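Local coordinates for protein glycerol kinase, putative (Plasmodium falciparum, PDB 2W40) that probably transfers a phosphate group from ATP to glycerol, giving sn-glycerol 3-phosphate and ADP, at residues Q11-T16 and G43-D48; E23-V28 and A448-G453; G96-N101 and N168-F173; L274-G279 and S401-E406. All blocks are in the same frame, centred on the assembly; numbering follows the deposited sequence. Where two conformers were deposited one is given.

Contact 1. Residues Q11-T16 and G43-D48; sequences QSTQST and GWYEHD. With EDO (1,2-ethanediol), chain B; EDO (1,2-ethanediol), chain D.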
loop_
_atom_site.group_PDB
_atom_site.type_symbol
_atom_site.label_atom_id
_atom_site.label_comp_id
_atom_site.label_asym_id
_atom_site.label_seq_id
_atom_site.Cartn_x
_atom_site.Cartn_y
_atom_site.Cartn_z
ATOM N N GLN C 11 27.134 -16.109 -2.997
ATOM C CA GLN C 11 26.621 -15.753 -1.712
ATOM C C GLN C 11 25.823 -14.459 -1.948
ATOM O O GLN C 11 26.385 -13.358 -1.997
ATOM C CB GLN C 11 27.770 -15.581 -0.677
ATOM C CG GLN C 11 27.338 -15.659 0.781
ATOM C CD GLN C 11 26.184 -14.688 1.094
ATOM O OE1 GLN C 11 26.387 -13.486 1.213
ATOM N NE2 GLN C 11 24.948 -15.215 1.032
ATOM N N SER C 12 24.546 -14.636 -2.221
ATOM C CA SER C 12 23.677 -13.564 -2.660
ATOM C C SER C 12 22.966 -12.916 -1.485
ATOM O O SER C 12 23.116 -13.308 -0.312
ATOM C CB SER C 12 22.722 -14.107 -3.753
ATOM O OG SER C 12 22.083 -13.058 -4.424
ATOM N N THR C 13 22.204 -11.863 -1.786
ATOM C CA THR C 13 21.557 -11.090 -0.659
ATOM C C THR C 13 20.587 -11.961 0.106
ATOM O O THR C 13 20.579 -11.911 1.334
ATOM C CB THR C 13 20.822 -9.880 -1.192
ATOM O OG1 THR C 13 21.759 -9.091 -1.963
ATOM C CG2 THR C 13 20.362 -8.973 -0.067
ATOM N N GLN C 14 19.704 -12.683 -0.587
ATOM C CA GLN C 14 18.608 -13.452 0.079
ATOM C C GLN C 14 18.911 -14.924 0.379
ATOM O O GLN C 14 18.199 -15.547 1.127
ATOM C CB GLN C 14 17.307 -13.321 -0.731
ATOM C CG GLN C 14 16.795 -11.848 -0.820
ATOM C CD GLN C 14 15.667 -11.670 -1.729
ATOM O OE1 GLN C 14 15.845 -11.283 -2.883
ATOM N NE2 GLN C 14 14.502 -12.007 -1.259
ATOM N N SER C 15 19.925 -15.468 -0.331
ATOM C CA SER C 15 20.286 -16.860 -0.236
ATOM C C SER C 15 21.727 -17.068 -0.703
ATOM O O SER C 15 22.360 -16.217 -1.267
ATOM C CB SER C 15 19.352 -17.761 -1.043
ATOM O OG SER C 15 19.597 -17.644 -2.453
ATOM N N THR C 16 22.239 -18.233 -0.342
ATOM C CA THR C 16 23.548 -18.700 -0.738
ATOM C C THR C 16 23.258 -19.822 -1.736
ATOM O O THR C 16 22.478 -20.742 -1.416
ATOM C CB THR C 16 24.355 -19.197 0.482
ATOM O OG1 THR C 16 24.511 -18.129 1.460
ATOM C CG2 THR C 16 25.732 -19.744 0.040
ATOM N N GLY C 43 14.858 1.048 8.349
ATOM C CA GLY C 43 16.154 1.377 7.768
ATOM C C GLY C 43 17.254 0.354 8.096
ATOM O O GLY C 43 18.229 0.270 7.332
ATOM N N TRP C 44 17.054 -0.541 9.081
ATOM C CA TRP C 44 18.109 -1.486 9.429
ATOM C C TRP C 44 17.921 -2.721 8.557
ATOM O O TRP C 44 16.785 -3.173 8.310
ATOM C CB TRP C 44 17.969 -1.912 10.875
ATOM C CG TRP C 44 18.402 -0.855 11.831
ATOM C CD1 TRP C 44 18.335 0.508 11.649
ATOM C CD2 TRP C 44 19.125 -1.071 13.019
ATOM N NE1 TRP C 44 18.905 1.151 12.739
ATOM C CE2 TRP C 44 19.425 0.205 13.573
ATOM C CE3 TRP C 44 19.553 -2.212 13.712
ATOM C CZ2 TRP C 44 20.130 0.334 14.745
ATOM C CZ3 TRP C 44 20.219 -2.057 14.919
ATOM C CH2 TRP C 44 20.531 -0.781 15.397
ATOM N N TYR C 45 19.048 -3.287 8.109
ATOM C CA TYR C 45 19.057 -4.484 7.283
ATOM C C TYR C 45 20.374 -5.196 7.580
ATOM O O TYR C 45 21.465 -4.713 7.254
ATOM C CB TYR C 45 18.940 -4.142 5.810
ATOM C CG TYR C 45 18.320 -5.199 4.929
ATOM C CD1 TYR C 45 17.228 -4.961 4.085
ATOM C CD2 TYR C 45 18.860 -6.481 4.923
ATOM C CE1 TYR C 45 16.761 -5.976 3.170
ATOM C CE2 TYR C 45 18.423 -7.493 4.073
ATOM C CZ TYR C 45 17.374 -7.219 3.175
ATOM O OH TYR C 45 16.894 -8.143 2.341
ATOM N N GLU C 46 20.225 -6.367 8.229
ATOM C CA GLU C 46 21.342 -7.180 8.637
ATOM C C GLU C 46 21.214 -8.672 8.221
ATOM O O GLU C 46 20.100 -9.233 7.995
ATOM C CB GLU C 46 21.455 -7.147 10.158
ATOM C CG GLU C 46 21.674 -5.766 10.725
ATOM C CD GLU C 46 21.795 -5.632 12.263
ATOM O OE1 GLU C 46 21.692 -6.608 13.007
ATOM O OE2 GLU C 46 21.957 -4.473 12.697
ATOM N N HIS C 47 22.383 -9.307 8.133
ATOM C CA HIS C 47 22.463 -10.777 7.971
ATOM C C HIS C 47 23.303 -11.328 9.149
ATOM O O HIS C 47 24.235 -10.699 9.627
ATOM C CB HIS C 47 23.174 -11.156 6.682
ATOM C CG HIS C 47 22.431 -10.791 5.411
ATOM N ND1 HIS C 47 23.093 -10.523 4.223
ATOM C CD2 HIS C 47 21.106 -10.670 5.130
ATOM C CE1 HIS C 47 22.211 -10.211 3.288
ATOM N NE2 HIS C 47 20.993 -10.300 3.805
ATOM N N ASP C 48 23.074 -12.577 9.519
ATOM C CA ASP C 48 23.873 -13.326 10.467
ATOM C C ASP C 48 25.032 -13.974 9.710
ATOM O O ASP C 48 24.791 -14.831 8.891
ATOM C CB ASP C 48 22.995 -14.452 11.074
ATOM C CG ASP C 48 23.719 -15.297 12.071
ATOM O OD1 ASP C 48 24.983 -15.261 12.058
ATOM O OD2 ASP C 48 23.000 -16.030 12.859
HETATM C C1 EDO B . 15.292 -1.924 6.502
HETATM O O1 EDO B . 13.989 -1.321 7.145
HETATM C C2 EDO B . 15.978 -1.582 5.096
HETATM O O2 EDO B . 16.965 -0.535 4.671
HETATM C C1 EDO D . 21.973 -4.732 17.611
HETATM O O1 EDO D . 22.412 -3.287 17.372
HETATM C C2 EDO D . 21.328 -5.793 16.625
HETATM O O2 EDO D . 22.213 -6.611 15.703
#
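A buried van der Waals contact brings Thr-13, in the turn of the first beta hairpin, against His-47 of the short strand 46-47 and, more loosely, Tyr-45 beside it, within the N-terminal half of the kinase. The turn is held by its own backbone, Ser-12 N donating to Ser-15 O, and by the carboxamide of Gln-11, which folds back over it. There NE2 reaches Thr-16 OG1 at 3.0 Å in a fairly straight bond. Its bond to Ser-12 O, on a carbonyl lone pair, is the poorer of the two, bent to 135° and 37° out of the Gln-11 amide plane. Thr-13 crosses the imidazole at about a right angle: its CG2, anti to the backbone N, lies 4.0 Å from His-47 CE1. Thr-13 O comes within 3.0 Å of His-47 NE2, but obliquely to the ring and at too poor an angle for a hydrogen bond. That nitrogen is instead bonded to Gln-37 OE1, which is also hydrogen-bonded to Tyr-45 OH, and so one amide oxygen ties the two aromatic side chains together. Thr-13 OG1 turns to the indole NH of Trp-105. Glu-46 OE1 accepts from O2 of a 1,2-ethanediol, probably from the crystallisation liquor. The Thr-13 side chain lies about 4 Å from the bound glycerol and about 4 Å from the side chain of Thr-270, which binds ADP in another structure of this enzyme; this chain holds no ADP. A tight turn between strands 3-11 and 15-21 is consistent with the N-terminal phosphate-binding hairpin of the sugar kinase/Hsp70/actin fold.

Contact 2. Residues E23-V28 and A448-G453; sequences EELNIV and AAVLAG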
loop_
_atom_site.group_PDB
_atom_site.type_symbol
_atom_site.label_atom_id
_atom_site.label_comp_id
_atom_site.label_asym_id
_atom_site.label_seq_id
_atom_site.Cartn_x
_atom_site.Cartn_y
_atom_site.Cartn_z
ATOM N N GLU C 23 33.238 -28.803 -17.418
ATOM C CA GLU C 23 34.171 -27.972 -18.139
ATOM C C GLU C 23 33.680 -27.415 -19.442
ATOM O O GLU C 23 34.394 -26.663 -20.099
ATOM C CB GLU C 23 35.515 -28.683 -18.252
ATOM C CG GLU C 23 36.099 -29.032 -16.883
ATOM C CD GLU C 23 37.433 -29.713 -16.862
ATOM O OE1 GLU C 23 37.613 -30.575 -17.715
ATOM O OE2 GLU C 23 38.288 -29.395 -16.005
ATOM N N GLU C 24 32.441 -27.775 -19.830
ATOM C CA GLU C 24 31.687 -27.128 -20.902
ATOM C C GLU C 24 30.642 -26.160 -20.390
ATOM O O GLU C 24 29.847 -25.617 -21.137
ATOM C CB GLU C 24 31.091 -28.209 -21.846
ATOM C CG GLU C 24 32.201 -29.133 -22.473
ATOM C CD GLU C 24 33.044 -28.396 -23.600
ATOM O OE1 GLU C 24 32.515 -27.419 -24.241
ATOM O OE2 GLU C 24 34.249 -28.798 -23.843
ATOM N N LEU C 25 30.782 -25.835 -19.092
ATOM C CA LEU C 25 29.959 -24.819 -18.445
ATOM C C LEU C 25 28.466 -25.181 -18.433
ATOM O O LEU C 25 27.581 -24.305 -18.294
ATOM C CB LEU C 25 30.238 -23.432 -19.035
ATOM C CG LEU C 25 31.640 -22.913 -18.832
ATOM C CD1 LEU C 25 31.783 -21.581 -19.564
ATOM C CD2 LEU C 25 32.035 -22.880 -17.270
ATOM N N ASN C 26 28.214 -26.469 -18.383
ATOM C CA ASN C 26 26.891 -27.013 -18.024
ATOM C C ASN C 26 26.801 -27.189 -16.488
ATOM O O ASN C 26 27.744 -27.668 -15.869
ATOM C CB ASN C 26 26.664 -28.416 -18.631
ATOM C CG ASN C 26 26.851 -28.473 -20.129
ATOM O OD1 ASN C 26 27.736 -29.245 -20.655
ATOM N ND2 ASN C 26 26.048 -27.705 -20.844
ATOM N N ILE C 27 25.687 -26.785 -15.895
ATOM C CA ILE C 27 25.452 -27.077 -14.531
ATOM C C ILE C 27 25.146 -28.540 -14.299
ATOM O O ILE C 27 24.148 -29.089 -14.877
ATOM C CB ILE C 27 24.273 -26.170 -13.918
ATOM C CG1 ILE C 27 24.616 -24.701 -14.119
ATOM C CG2 ILE C 27 24.041 -26.536 -12.479
ATOM C CD1 ILE C 27 23.466 -23.702 -13.704
ATOM N N VAL C 28 25.984 -29.213 -13.533
ATOM C CA VAL C 28 25.734 -30.603 -13.138
ATOM C C VAL C 28 25.090 -30.791 -11.769
ATOM O O VAL C 28 24.496 -31.807 -11.473
ATOM C CB VAL C 28 27.025 -31.467 -13.312
ATOM C CG1 VAL C 28 27.514 -31.379 -14.845
ATOM C CG2 VAL C 28 28.132 -31.021 -12.295
ATOM N N ALA C 448 31.942 -16.401 -12.192
ATOM C CA ALA C 448 32.881 -16.839 -11.188
ATOM C C ALA C 448 33.528 -18.166 -11.594
ATOM O O ALA C 448 34.700 -18.406 -11.284
ATOM C CB ALA C 448 32.217 -16.975 -9.820
ATOM N N ALA C 449 32.765 -19.035 -12.253
ATOM C CA ALA C 449 33.319 -20.319 -12.712
ATOM C C ALA C 449 34.297 -20.031 -13.815
ATOM O O ALA C 449 35.313 -20.671 -13.907
ATOM C CB ALA C 449 32.158 -21.187 -13.180
ATOM N N VAL C 450 33.984 -19.042 -14.665
ATOM C CA VAL C 450 34.912 -18.623 -15.736
ATOM C C VAL C 450 36.262 -18.139 -15.148
ATOM O O VAL C 450 37.355 -18.587 -15.607
ATOM C CB VAL C 450 34.279 -17.593 -16.763
ATOM C CG1 VAL C 450 35.371 -16.942 -17.694
ATOM C CG2 VAL C 450 33.090 -18.278 -17.537
ATOM N N LEU C 451 36.187 -17.241 -14.170
ATOM C CA LEU C 451 37.406 -16.711 -13.648
ATOM C C LEU C 451 38.233 -17.832 -12.968
ATOM O O LEU C 451 39.436 -17.916 -13.172
ATOM C CB LEU C 451 37.119 -15.542 -12.653
ATOM C CG LEU C 451 36.523 -14.243 -13.133
ATOM C CD1 LEU C 451 35.986 -13.495 -11.851
ATOM C CD2 LEU C 451 37.523 -13.482 -13.919
ATOM N N ALA C 452 37.591 -18.672 -12.155
ATOM C CA ALA C 452 38.266 -19.708 -11.414
ATOM C C ALA C 452 38.971 -20.704 -12.407
ATOM O O ALA C 452 40.163 -21.051 -12.269
ATOM C CB ALA C 452 37.303 -20.406 -10.498
ATOM N N GLY C 453 38.206 -21.144 -13.413
ATOM C CA GLY C 453 38.752 -22.000 -14.443
ATOM C C GLY C 453 39.887 -21.451 -15.227
ATOM O O GLY C 453 40.842 -22.137 -15.557
#
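No ring or other flat group takes part where Leu-25 meets Ala-449 and Val-450: the contact is made by methyl groups alone, with no faces or edges to align. Leu-25 sits in the turn of the hairpin between strands 15-21 and 27-34, with left-handed backbone angles (phi 63°), and reaches from it toward helix 443-455. Its two branches divide the work. CD1 lies 4.1 Å from Val-450 CG2, the two side chains crossing at about a right angle, while CD2 faces the methyl of Ala-449 at 4.4 Å. On the helix, CG2 is the branch of Val-450 that lies beside the backbone N (CG1 takes the anti position, chi1 168°), and this rotation presents it to the hairpin. Around the contact, Trp-459 also packs on Leu-25 and its indole NH donates to Glu-23 O. Ala-449 rests on Ile-6 and Ser-8 of strand 3-11 and on Tyr-21, and Val-450 touches Ile-254 of helix 248-255. The helix, which belongs to the C-terminal FGGY domain, thus lies against the central sheet of the N-terminal domain. Between the two segments themselves the attraction is dispersion and burial of apolar surface, weakly directional and small in extent.

Contact 3. Residues G96-N101 and N168-F173; sequences GKPLYN and NTWLIF. With EDO (1,2-ethanediol), chain D.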
loop_
_atom_site.group_PDB
_atom_site.type_symbol
_atom_site.label_atom_id
_atom_site.label_comp_id
_atom_site.label_asym_id
_atom_site.label_seq_id
_atom_site.Cartn_x
_atom_site.Cartn_y
_atom_site.Cartn_z
ATOM N N GLY C 96 38.090 -15.424 14.515
ATOM C CA GLY C 96 37.108 -15.341 13.493
ATOM C C GLY C 96 35.690 -14.925 13.909
ATOM O O GLY C 96 34.791 -14.872 13.057
ATOM N N LYS C 97 35.493 -14.629 15.199
ATOM C CA LYS C 97 34.195 -14.240 15.755
ATOM C C LYS C 97 33.751 -12.866 15.242
ATOM O O LYS C 97 34.494 -11.900 15.385
ATOM C CB LYS C 97 34.303 -14.111 17.257
ATOM C CG LYS C 97 32.958 -14.165 17.935
ATOM C CD LYS C 97 33.026 -14.057 19.566
ATOM N N PRO C 98 32.575 -12.759 14.650
ATOM C CA PRO C 98 32.019 -11.469 14.253
ATOM C C PRO C 98 31.800 -10.594 15.461
ATOM O O PRO C 98 31.345 -11.082 16.483
ATOM C CB PRO C 98 30.666 -11.819 13.604
ATOM C CG PRO C 98 30.818 -13.174 13.190
ATOM C CD PRO C 98 31.716 -13.868 14.178
ATOM N N LEU C 99 32.085 -9.306 15.303
ATOM C CA LEU C 99 31.876 -8.378 16.396
ATOM C C LEU C 99 30.478 -7.774 16.317
ATOM O O LEU C 99 30.075 -7.064 17.240
ATOM C CB LEU C 99 33.005 -7.344 16.388
ATOM C CG LEU C 99 34.421 -7.877 16.616
ATOM C CD1 LEU C 99 35.334 -6.753 16.341
ATOM C CD2 LEU C 99 34.651 -8.269 18.031
ATOM N N TYR C 100 29.796 -7.956 15.174
ATOM C CA TYR C 100 28.470 -7.504 14.937
ATOM C C TYR C 100 27.934 -8.265 13.751
ATOM O O TYR C 100 28.698 -8.841 13.036
ATOM C CB TYR C 100 28.493 -5.998 14.651
ATOM C CG TYR C 100 27.076 -5.371 14.694
ATOM C CD1 TYR C 100 26.525 -5.005 15.891
ATOM C CD2 TYR C 100 26.322 -5.106 13.523
ATOM C CE1 TYR C 100 25.196 -4.478 15.935
ATOM C CE2 TYR C 100 25.094 -4.545 13.546
ATOM C CZ TYR C 100 24.505 -4.205 14.751
ATOM O OH TYR C 100 23.230 -3.662 14.884
ATOM N N ASN C 101 26.615 -8.258 13.546
ATOM C CA ASN C 101 26.036 -8.816 12.306
ATOM C C ASN C 101 26.638 -8.176 11.067
ATOM O O ASN C 101 27.155 -7.075 11.098
ATOM C CB ASN C 101 24.536 -8.643 12.253
ATOM C CG ASN C 101 23.723 -9.713 13.037
ATOM O OD1 ASN C 101 22.526 -9.458 13.400
ATOM N ND2 ASN C 101 24.308 -10.798 13.370
ATOM N N ASN C 168 32.911 -11.570 0.350
ATOM C CA ASN C 168 33.951 -12.367 -0.252
ATOM C C ASN C 168 35.105 -12.650 0.661
ATOM O O ASN C 168 35.549 -13.795 0.789
ATOM C CB ASN C 168 34.513 -11.747 -1.509
ATOM C CG ASN C 168 35.081 -10.374 -1.313
ATOM O OD1 ASN C 168 34.427 -9.515 -0.676
ATOM N ND2 ASN C 168 36.224 -10.098 -1.946
ATOM N N THR C 169 35.569 -11.577 1.358
ATOM C CA THR C 169 36.620 -11.674 2.359
ATOM C C THR C 169 36.248 -12.630 3.502
ATOM O O THR C 169 37.084 -13.457 3.979
ATOM C CB THR C 169 36.995 -10.285 2.858
ATOM O OG1 THR C 169 37.310 -9.473 1.741
ATOM C CG2 THR C 169 38.239 -10.360 3.833
ATOM N N TRP C 170 34.988 -12.536 3.942
ATOM C CA TRP C 170 34.462 -13.362 5.010
ATOM C C TRP C 170 34.523 -14.892 4.564
ATOM O O TRP C 170 34.976 -15.772 5.322
ATOM C CB TRP C 170 33.061 -12.898 5.347
ATOM C CG TRP C 170 32.304 -13.690 6.361
ATOM C CD1 TRP C 170 31.123 -14.367 6.151
ATOM C CD2 TRP C 170 32.668 -13.943 7.743
ATOM N NE1 TRP C 170 30.707 -14.989 7.329
ATOM C CE2 TRP C 170 31.641 -14.781 8.306
ATOM C CE3 TRP C 170 33.768 -13.570 8.530
ATOM C CZ2 TRP C 170 31.644 -15.189 9.649
ATOM C CZ3 TRP C 170 33.791 -13.969 9.849
ATOM C CH2 TRP C 170 32.734 -14.776 10.418
ATOM N N LEU C 171 34.011 -15.174 3.399
ATOM C CA LEU C 171 33.984 -16.547 2.918
ATOM C C LEU C 171 35.390 -17.113 2.789
ATOM O O LEU C 171 35.665 -18.225 3.192
ATOM C CB LEU C 171 33.202 -16.600 1.596
ATOM C CG LEU C 171 31.722 -16.810 1.613
ATOM C CD1 LEU C 171 30.958 -16.083 2.708
ATOM C CD2 LEU C 171 31.075 -16.756 0.217
ATOM N N ILE C 172 36.305 -16.362 2.198
ATOM C CA ILE C 172 37.661 -16.848 1.962
ATOM C C ILE C 172 38.381 -17.034 3.311
ATOM O O ILE C 172 39.021 -18.074 3.550
ATOM C CB ILE C 172 38.453 -15.836 1.028
ATOM C CG1 ILE C 172 37.846 -15.806 -0.436
ATOM C CG2 ILE C 172 39.972 -16.142 1.105
ATOM C CD1 ILE C 172 38.461 -14.618 -1.268
ATOM N N PHE C 173 38.175 -16.101 4.237
ATOM C CA PHE C 173 38.775 -16.201 5.572
ATOM C C PHE C 173 38.335 -17.483 6.253
ATOM O O PHE C 173 39.179 -18.214 6.805
ATOM C CB PHE C 173 38.358 -14.982 6.363
ATOM C CG PHE C 173 38.841 -14.957 7.752
ATOM C CD1 PHE C 173 40.040 -14.303 8.032
ATOM C CD2 PHE C 173 38.160 -15.684 8.742
ATOM C CE1 PHE C 173 40.528 -14.316 9.348
ATOM C CE2 PHE C 173 38.633 -15.626 10.109
ATOM C CZ PHE C 173 39.794 -14.943 10.374
HETATM C C1 EDO D . 21.973 -4.732 17.611
HETATM O O1 EDO D . 22.412 -3.287 17.372
HETATM C C2 EDO D . 21.328 -5.793 16.625
HETATM O O2 EDO D . 22.213 -6.611 15.703
#
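A backbone carbonyl pointing at the rim of an indole is the odd feature here: Gly-96 O lies in the plane of the Trp-170 ring, at its edge, 3.3 Å from CH2. Two parts of the FGGY N-terminal domain, of the sugar kinase/Hsp70/actin fold, are joined in this way: the loop between strands 88-92 and 102-103, and helix 167-176. The approach puts the partial negative charge of the oxygen against the slightly positive C-H rim and is probably mildly attractive. Pro-98 adds an apolar touch, its CG 3.7 Å from the same Trp-170 CH2 with the two side chains crossing at about a right angle. Trp-91 meets the rings of both Trp-170 and Phe-173 edge-to-face and completes an aromatic cluster. The indole NH is taken by Pro-49 O, at the start of helix 49-70, which fixes the rotation of the ring. Farther along the loop, Tyr-100 OH bonds to Glu-46 and Arg-109 and accepts from a 1,2-ethanediol, probably from the crystallisation liquor. Both aromatic residues of the helix carry CG anti to the backbone N (chi1 176° and 178°), and both rings leave it toward the loop. Gly-96, with a positive phi of 77° and no side chain, allows the close approach of Phe-173, whose CE2 stands 3.7 Å from Gly-96 CA.

Contact 4. Residues L274-G279 and S401-E406; sequences LLINTG and SDMGIE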
loop_
_atom_site.group_PDB
_atom_site.type_symbol
_atom_site.label_atom_id
_atom_site.label_comp_id
_atom_site.label_asym_id
_atom_site.label_seq_id
_atom_site.Cartn_x
_atom_site.Cartn_y
_atom_site.Cartn_z
ATOM N N LEU C 274 22.568 -2.252 -13.707
ATOM C CA LEU C 274 22.994 -2.077 -15.097
ATOM C C LEU C 274 24.447 -1.637 -15.050
ATOM O O LEU C 274 24.764 -0.613 -14.419
ATOM C CB LEU C 274 22.115 -1.042 -15.775
ATOM C CG LEU C 274 22.234 -1.001 -17.346
ATOM C CD1 LEU C 274 21.034 -0.339 -17.963
ATOM C CD2 LEU C 274 23.458 -0.228 -17.659
ATOM N N LEU C 275 25.326 -2.378 -15.752
ATOM C CA LEU C 275 26.679 -1.947 -15.936
ATOM C C LEU C 275 27.010 -1.821 -17.410
ATOM O O LEU C 275 26.666 -2.715 -18.227
ATOM C CB LEU C 275 27.684 -2.879 -15.283
ATOM C CG LEU C 275 27.752 -2.784 -13.729
ATOM C CD1 LEU C 275 26.639 -3.589 -13.039
ATOM C CD2 LEU C 275 29.146 -3.250 -13.212
ATOM N N ILE C 276 27.710 -0.755 -17.727
ATOM C CA ILE C 276 28.286 -0.610 -19.080
ATOM C C ILE C 276 29.791 -0.607 -19.012
ATOM O O ILE C 276 30.358 0.150 -18.231
ATOM C CB ILE C 276 27.736 0.678 -19.802
ATOM C CG1 ILE C 276 28.224 0.706 -21.282
ATOM C CG2 ILE C 276 28.009 1.982 -19.019
ATOM C CD1 ILE C 276 27.394 1.648 -22.247
ATOM N N ASN C 277 30.454 -1.366 -19.898
ATOM C CA ASN C 277 31.876 -1.415 -19.971
ATOM C C ASN C 277 32.423 -0.158 -20.661
ATOM O O ASN C 277 32.021 0.171 -21.747
ATOM C CB ASN C 277 32.248 -2.716 -20.689
ATOM C CG ASN C 277 33.737 -3.068 -20.689
ATOM O OD1 ASN C 277 34.597 -2.221 -20.881
ATOM N ND2 ASN C 277 34.012 -4.382 -20.618
ATOM N N THR C 278 33.303 0.566 -19.977
ATOM C CA THR C 278 33.878 1.815 -20.499
ATOM C C THR C 278 35.322 1.582 -20.955
ATOM O O THR C 278 36.084 2.534 -21.183
ATOM C CB THR C 278 33.761 3.002 -19.484
ATOM O OG1 THR C 278 34.572 2.703 -18.352
ATOM C CG2 THR C 278 32.302 3.332 -19.033
ATOM N N GLY C 279 35.689 0.308 -21.122
ATOM C CA GLY C 279 37.068 -0.038 -21.539
ATOM C C GLY C 279 38.083 0.376 -20.470
ATOM O O GLY C 279 37.784 0.374 -19.274
ATOM N N SER C 401 23.407 9.855 -21.669
ATOM C CA SER C 401 24.045 11.156 -21.484
ATOM C C SER C 401 25.514 11.070 -21.180
ATOM O O SER C 401 26.366 11.728 -21.830
ATOM C CB SER C 401 23.344 11.929 -20.373
ATOM O OG SER C 401 23.941 13.207 -20.162
ATOM N N ASP C 402 25.851 10.293 -20.167
ATOM C CA ASP C 402 27.243 10.099 -19.801
ATOM C C ASP C 402 28.104 9.508 -20.933
ATOM O O ASP C 402 29.305 9.870 -21.041
ATOM C CB ASP C 402 27.352 9.178 -18.614
ATOM C CG ASP C 402 27.034 9.848 -17.284
ATOM O OD1 ASP C 402 27.245 11.101 -17.162
ATOM O OD2 ASP C 402 26.679 9.072 -16.380
ATOM N N MET C 403 27.509 8.633 -21.774
ATOM C CA MET C 403 28.261 7.954 -22.835
ATOM C C MET C 403 28.280 8.755 -24.129
ATOM O O MET C 403 29.008 8.373 -25.060
ATOM C CB MET C 403 27.838 6.530 -23.077
ATOM C CG MET C 403 28.066 5.515 -21.916
ATOM S SD MET C 403 29.766 5.374 -21.309
ATOM C CE MET C 403 30.412 4.282 -22.620
ATOM N N GLY C 404 27.553 9.868 -24.182
ATOM C CA GLY C 404 27.496 10.664 -25.431
ATOM C C GLY C 404 26.894 9.906 -26.636
ATOM O O GLY C 404 27.262 10.213 -27.811
ATOM N N ILE C 405 25.945 9.009 -26.372
ATOM C CA ILE C 405 25.178 8.255 -27.388
ATOM C C ILE C 405 23.663 8.623 -27.350
ATOM O O ILE C 405 23.148 9.215 -26.395
ATOM C CB ILE C 405 25.390 6.748 -27.255
ATOM C CG1 ILE C 405 25.042 6.273 -25.824
ATOM C CG2 ILE C 405 26.835 6.373 -27.597
ATOM C CD1 ILE C 405 24.846 4.734 -25.591
ATOM N N GLU C 406 22.944 8.313 -28.429
ATOM C CA GLU C 406 21.501 8.540 -28.487
ATOM C C GLU C 406 20.749 7.308 -28.018
ATOM O O GLU C 406 19.669 7.424 -27.424
ATOM C CB GLU C 406 21.106 8.871 -29.933
ATOM C CG GLU C 406 20.204 10.070 -30.015
ATOM C CD GLU C 406 20.951 11.357 -30.335
ATOM O OE1 GLU C 406 21.486 12.013 -29.385
ATOM O OE2 GLU C 406 20.944 11.752 -31.545
#
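Met-403 leaves the end of helix 377-403 with its CB directed toward strand 272-279, and each atom beyond CB finds a partner there. CG meets Ile-276 CD1 at 3.9 Å, the isoleucine and methionine reaching toward each other tip to tip. SD then lies 4.0 Å from Thr-278 CG2. CE closes the set between the two residues, 4.0 Å from Ile-276 CD1 and 4.2 Å from Thr-278 CG2. Bends at both chi2 (-56°) and chi3 (-80°) curl the chain so that it lies against both strand residues, crossing Thr-278 at about a right angle. CG2 of the threonine faces the methionine while OG1 is hydrogen-bonded to Lys-281 O. Each segment has a turn next to the contact: Gly-404, at positive phi, ends the helix in a Schellman motif, and Asn-277 OD1 accepts from Gly-279 N at 2.8 Å in an Asx turn, the CB of Asn-277 pointing away from segment 401-406. The packing thus joins the end of a long helix to a strand of the central sheet of the C-terminal domain. Thioether, methylene and methyl groups provide the whole of it, a soft and polarisable surface that relies on shape and burial, while the nearby polar groups are served within their own segments or by neighbours.

Contacts 1 and 3 lie in the N-terminal domain and touch each other, Glu-46 OE2 probably hydrogen-bonding Tyr-100 OH at 2.7 Å, with one ethanediol shared between them. Contact 4 belongs to the C-terminal domain, across the chain's centre from both, whereas contact 2 spans the two domains. Contacts 1 and 2 reach neighbouring strands of one sheet, 15-21 and 27-34. Contact 1 is the most central; it lies beside the glycerol and ADP sites and has several hydrogen-bonded polar side chains around it. Contacts 2 and 4, also buried, are aliphatic, the latter with a sulfur. Contact 3 is partly buried, two aromatic rings of a helix against a glycine and proline of a loop.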